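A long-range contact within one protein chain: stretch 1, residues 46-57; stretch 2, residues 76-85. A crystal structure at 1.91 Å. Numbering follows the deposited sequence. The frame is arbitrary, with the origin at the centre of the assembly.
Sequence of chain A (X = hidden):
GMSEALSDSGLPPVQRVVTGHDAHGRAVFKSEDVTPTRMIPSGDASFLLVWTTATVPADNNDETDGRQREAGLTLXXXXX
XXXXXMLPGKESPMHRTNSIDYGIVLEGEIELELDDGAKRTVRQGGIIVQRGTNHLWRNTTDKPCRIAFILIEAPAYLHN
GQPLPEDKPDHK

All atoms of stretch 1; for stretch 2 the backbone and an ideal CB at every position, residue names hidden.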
# COMPACT_ATOMS: atom_id res chain seq x y z
N SER A 46 10.15 14.93 3.53
CA SER A 46 10.72 14.76 2.19
C SER A 46 9.85 13.65 1.55
O SER A 46 9.62 12.61 2.16
CB SER A 46 12.18 14.37 2.35
OG SER A 46 12.84 14.27 1.13
N PHE A 47 9.32 13.90 0.37
CA PHE A 47 8.32 12.99 -0.22
C PHE A 47 8.57 12.57 -1.67
O PHE A 47 9.33 13.19 -2.40
CB PHE A 47 6.91 13.58 -0.06
CG PHE A 47 6.45 14.42 -1.21
CD1 PHE A 47 7.04 15.63 -1.49
CD2 PHE A 47 5.44 13.98 -2.02
CE1 PHE A 47 6.62 16.37 -2.59
CE2 PHE A 47 5.02 14.70 -3.10
CZ PHE A 47 5.58 15.90 -3.37
N LEU A 48 7.90 11.46 -2.06
CA LEU A 48 7.87 11.01 -3.45
C LEU A 48 6.56 10.41 -3.82
O LEU A 48 6.16 9.41 -3.23
CB LEU A 48 8.99 9.97 -3.71
CG LEU A 48 9.16 9.30 -5.08
CD1 LEU A 48 9.56 10.31 -6.19
CD2 LEU A 48 10.19 8.14 -5.03
N LEU A 49 5.91 11.01 -4.83
CA LEU A 49 4.74 10.38 -5.50
C LEU A 49 5.19 9.18 -6.32
O LEU A 49 6.14 9.27 -7.08
CB LEU A 49 4.03 11.40 -6.39
CG LEU A 49 2.79 10.96 -7.11
CD1 LEU A 49 1.79 10.36 -6.13
CD2 LEU A 49 2.24 12.08 -7.94
N VAL A 50 4.50 8.07 -6.16
CA VAL A 50 4.88 6.86 -6.87
C VAL A 50 3.91 6.52 -8.01
O VAL A 50 4.34 6.24 -9.10
CB VAL A 50 5.08 5.69 -5.87
CG1 VAL A 50 5.25 4.39 -6.61
CG2 VAL A 50 6.36 6.02 -5.01
N TRP A 51 2.62 6.57 -7.71
CA TRP A 51 1.55 6.26 -8.67
C TRP A 51 0.23 6.86 -8.21
O TRP A 51 0.03 7.13 -7.01
CB TRP A 51 1.40 4.72 -8.85
CG TRP A 51 0.75 4.30 -10.16
CD1 TRP A 51 -0.55 3.98 -10.35
CD2 TRP A 51 1.36 4.24 -11.45
NE1 TRP A 51 -0.80 3.72 -11.67
CE2 TRP A 51 0.36 3.85 -12.37
CE3 TRP A 51 2.66 4.49 -11.93
CZ2 TRP A 51 0.63 3.71 -13.74
CZ3 TRP A 51 2.92 4.32 -13.23
CH2 TRP A 51 1.91 3.94 -14.15
N THR A 52 -0.64 7.01 -9.19
CA THR A 52 -2.04 7.40 -9.02
C THR A 52 -2.92 6.70 -10.03
O THR A 52 -2.47 6.37 -11.13
CB THR A 52 -2.26 8.90 -9.22
OG1 THR A 52 -2.00 9.25 -10.58
CG2 THR A 52 -1.36 9.70 -8.28
N THR A 53 -4.17 6.50 -9.68
CA THR A 53 -5.20 6.09 -10.66
C THR A 53 -6.30 7.14 -10.64
O THR A 53 -6.62 7.68 -9.57
CB THR A 53 -5.74 4.66 -10.33
OG1 THR A 53 -6.47 4.68 -9.11
CG2 THR A 53 -4.59 3.68 -10.21
N ALA A 54 -6.84 7.46 -11.81
CA ALA A 54 -7.80 8.57 -11.92
C ALA A 54 -9.10 8.17 -11.24
O ALA A 54 -9.80 9.01 -10.70
CB ALA A 54 -8.06 8.98 -13.41
N THR A 55 -9.37 6.87 -11.24
CA THR A 55 -10.58 6.29 -10.66
C THR A 55 -10.24 5.06 -9.83
O THR A 55 -9.16 4.46 -9.98
CB THR A 55 -11.57 5.85 -11.74
OG1 THR A 55 -10.99 4.82 -12.55
CG2 THR A 55 -11.96 7.06 -12.67
N VAL A 56 -11.18 4.73 -8.94
CA VAL A 56 -11.28 3.39 -8.39
C VAL A 56 -12.73 2.90 -8.61
O VAL A 56 -13.67 3.64 -8.27
CB VAL A 56 -10.84 3.32 -6.87
CG1 VAL A 56 -9.34 3.61 -6.71
CG2 VAL A 56 -11.67 4.24 -5.96
N PRO A 57 -12.92 1.71 -9.23
CA PRO A 57 -11.88 0.82 -9.77
C PRO A 57 -10.97 1.51 -10.78
O PRO A 57 -11.33 2.48 -11.43
CB PRO A 57 -12.67 -0.31 -10.44
CG PRO A 57 -14.04 -0.28 -9.79
CD PRO A 57 -14.29 1.14 -9.43
N UNK A 76 -9.15 13.79 -3.65
CA UNK A 76 -8.78 12.43 -3.15
C UNK A 76 -9.50 11.30 -3.89
O UNK A 76 -9.57 10.15 -3.40
CB UNK A 76 -9.10 12.32 -1.66
N UNK A 77 -10.01 11.66 -5.07
CA UNK A 77 -10.57 10.72 -6.05
C UNK A 77 -9.55 9.68 -6.48
O UNK A 77 -8.35 9.92 -6.44
CB UNK A 77 -11.08 11.47 -7.28
N UNK A 78 -10.02 8.50 -6.87
CA UNK A 78 -9.12 7.44 -7.30
C UNK A 78 -8.19 6.92 -6.21
O UNK A 78 -8.58 6.80 -5.06
CB UNK A 78 -8.28 7.94 -8.48
N UNK A 79 -6.97 6.57 -6.60
CA UNK A 79 -5.95 6.14 -5.63
C UNK A 79 -4.64 6.83 -5.84
O UNK A 79 -4.32 7.33 -6.91
CB UNK A 79 -5.74 4.63 -5.71
N UNK A 80 -3.90 6.84 -4.75
CA UNK A 80 -2.56 7.47 -4.66
C UNK A 80 -1.62 6.58 -3.85
O UNK A 80 -1.98 6.08 -2.78
CB UNK A 80 -2.65 8.86 -4.02
N UNK A 81 -0.42 6.35 -4.36
CA UNK A 81 0.65 5.80 -3.50
C UNK A 81 1.81 6.76 -3.53
O UNK A 81 2.30 7.14 -4.58
CB UNK A 81 1.09 4.41 -3.95
N UNK A 82 2.21 7.20 -2.33
CA UNK A 82 3.39 8.04 -2.17
C UNK A 82 4.21 7.60 -0.98
O UNK A 82 3.69 6.93 -0.06
CB UNK A 82 2.99 9.51 -2.02
N UNK A 83 5.49 7.98 -1.00
CA UNK A 83 6.41 7.77 0.08
C UNK A 83 6.70 9.11 0.80
O UNK A 83 7.04 10.13 0.17
CB UNK A 83 7.70 7.13 -0.45
N UNK A 84 6.51 9.10 2.10
CA UNK A 84 6.72 10.31 2.97
C UNK A 84 7.76 10.01 4.03
O UNK A 84 7.64 9.05 4.81
CB UNK A 84 5.42 10.75 3.64
N UNK A 85 8.80 10.83 4.03
CA UNK A 85 9.87 10.75 5.05
C UNK A 85 9.67 11.88 6.01
O UNK A 85 9.91 13.05 5.68
CB UNK A 85 11.27 10.81 4.43

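Position 76 has no atom of stretch 1 within 5.5 Å of its ideal CB, so the contact sets no preference there beyond a phi of 63°, which glycine, asparagine or aspartate tolerate best. The residue is Asp76, and it makes no contact with stretch 1. At position 77 the CB would point sideways, 4.4 Å from Ala54 O; phi/psi of -58/152° is ordinary, and many residues would fit. Gly77 occupies it.

Position 78 is far more restrictive. Its ideal CB points toward stretch 1 and would lie 2.0 Å from Thr53 O and 2.9 Å from Ala54 C, both clashes, while phi/psi of 65/-144° itself favours glycine. Two independent measurements therefore agree, and the residue is Gly78. Without a side chain, its CA approaches Thr53 O to 3.4 Å in a CA-H...O contact with an angle of 153° at the hydrogen, and its C lies 3.5 Å from Val56 CG1.

From position 79 the chain runs as a strand antiparallel to 46-53. Here the ideal CB is 3.5 Å from Thr53 OG1 and 3.9 Å from Val56 CG1, a confined site offering a hydroxyl beside a methyl; serine, alanine, cysteine or threonine would be plausible. It is Ser79, whose OG lies 2.8 Å from Thr53 OG1, within hydrogen-bonding distance. The backbones pair through Thr53 N to Ser79 O, 2.9 Å, and Ser79 N to Thr53 O, 3.2 Å.

Position 80 shares its sheet face with Thr52 and Leu49: the ideal CB is 4.5 Å from Thr52 CG2 and 5.1 Å from Leu49 CD1. Valine, isoleucine or threonine would suit these methyls. Val80 places CG1 3.9 Å from Leu49 CD1 and CG2 4.1 Å from Thr52 CG2.

At position 81, on the face of Trp51, the ideal CB is 4.6 Å from Val50 CB, which favours an aliphatic residue. Ile81 packs CG2 3.6 Å from Trp51 CB and 3.9 Å from Val50 CB. A bulge shifts the register here, so Ile81 O accepts from both Val50 N (2.9 Å) and Trp51 N (3.2 Å).

Position 82 returns to the face of Leu49, with its ideal CB 4.0 Å from Leu49 CA. No charge of stretch 1 is offered, so a long polar or an aliphatic chain could serve. Arg82 sets CB 3.9 Å from Leu49 CA, while its end leads away.

Position 83 has Val50 CG2 4.9 Å from its ideal CB, inviting a branched aliphatic. Val83 answers with CG2 4.1 Å from Val50 CG2, and Val83 N to Leu48 O is a 2.7 Å hydrogen bond.

Position 84 faces Phe47, whose CB is 4.9 Å from the ideal CB; many strand-forming residues would do. Val84 brings CG2 to 4.3 Å from Phe47 CB.

Position 85 pairs with Ser46, its ideal CB 3.3 Å from Ser46 O, leaving the choice broad. Asp85 directs its carboxylate to partners elsewhere in the structure, while Asp85 N donates to Ser46 O at 2.7 Å.

Stretch 2 (76-85) DGGSVIRVVD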
# COMPACT_ATOMS: atom_id res chain seq x y z
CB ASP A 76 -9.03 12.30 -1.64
CG ASP A 76 -8.05 13.14 -0.81
OD1 ASP A 76 -6.80 12.97 -0.95
OD2 ASP A 76 -8.53 13.99 -0.02
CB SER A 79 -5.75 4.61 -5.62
OG SER A 79 -5.01 4.12 -6.73
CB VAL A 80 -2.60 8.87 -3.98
CG1 VAL A 80 -1.19 9.45 -3.84
CG2 VAL A 80 -3.45 9.87 -4.79
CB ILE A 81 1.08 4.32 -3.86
CG1 ILE A 81 2.21 3.80 -2.93
CG2 ILE A 81 1.49 4.19 -5.33
CD1 ILE A 81 2.44 2.28 -2.99
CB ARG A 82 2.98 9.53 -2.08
CG ARG A 82 2.19 9.85 -0.86
CD ARG A 82 1.92 11.33 -0.75
NE ARG A 82 0.92 11.54 0.26
CZ ARG A 82 -0.32 11.95 0.02
NH1 ARG A 82 -0.70 12.28 -1.19
NH2 ARG A 82 -1.15 12.09 1.03
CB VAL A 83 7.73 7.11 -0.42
CG1 VAL A 83 8.73 6.98 0.73
CG2 VAL A 83 7.47 5.77 -1.11
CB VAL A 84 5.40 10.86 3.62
CG1 VAL A 84 5.67 12.12 4.45
CG2 VAL A 84 4.38 11.20 2.53
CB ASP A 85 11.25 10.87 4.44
CG ASP A 85 11.58 9.75 3.45
OD1 ASP A 85 10.85 8.74 3.37
OD2 ASP A 85 12.62 9.88 2.78
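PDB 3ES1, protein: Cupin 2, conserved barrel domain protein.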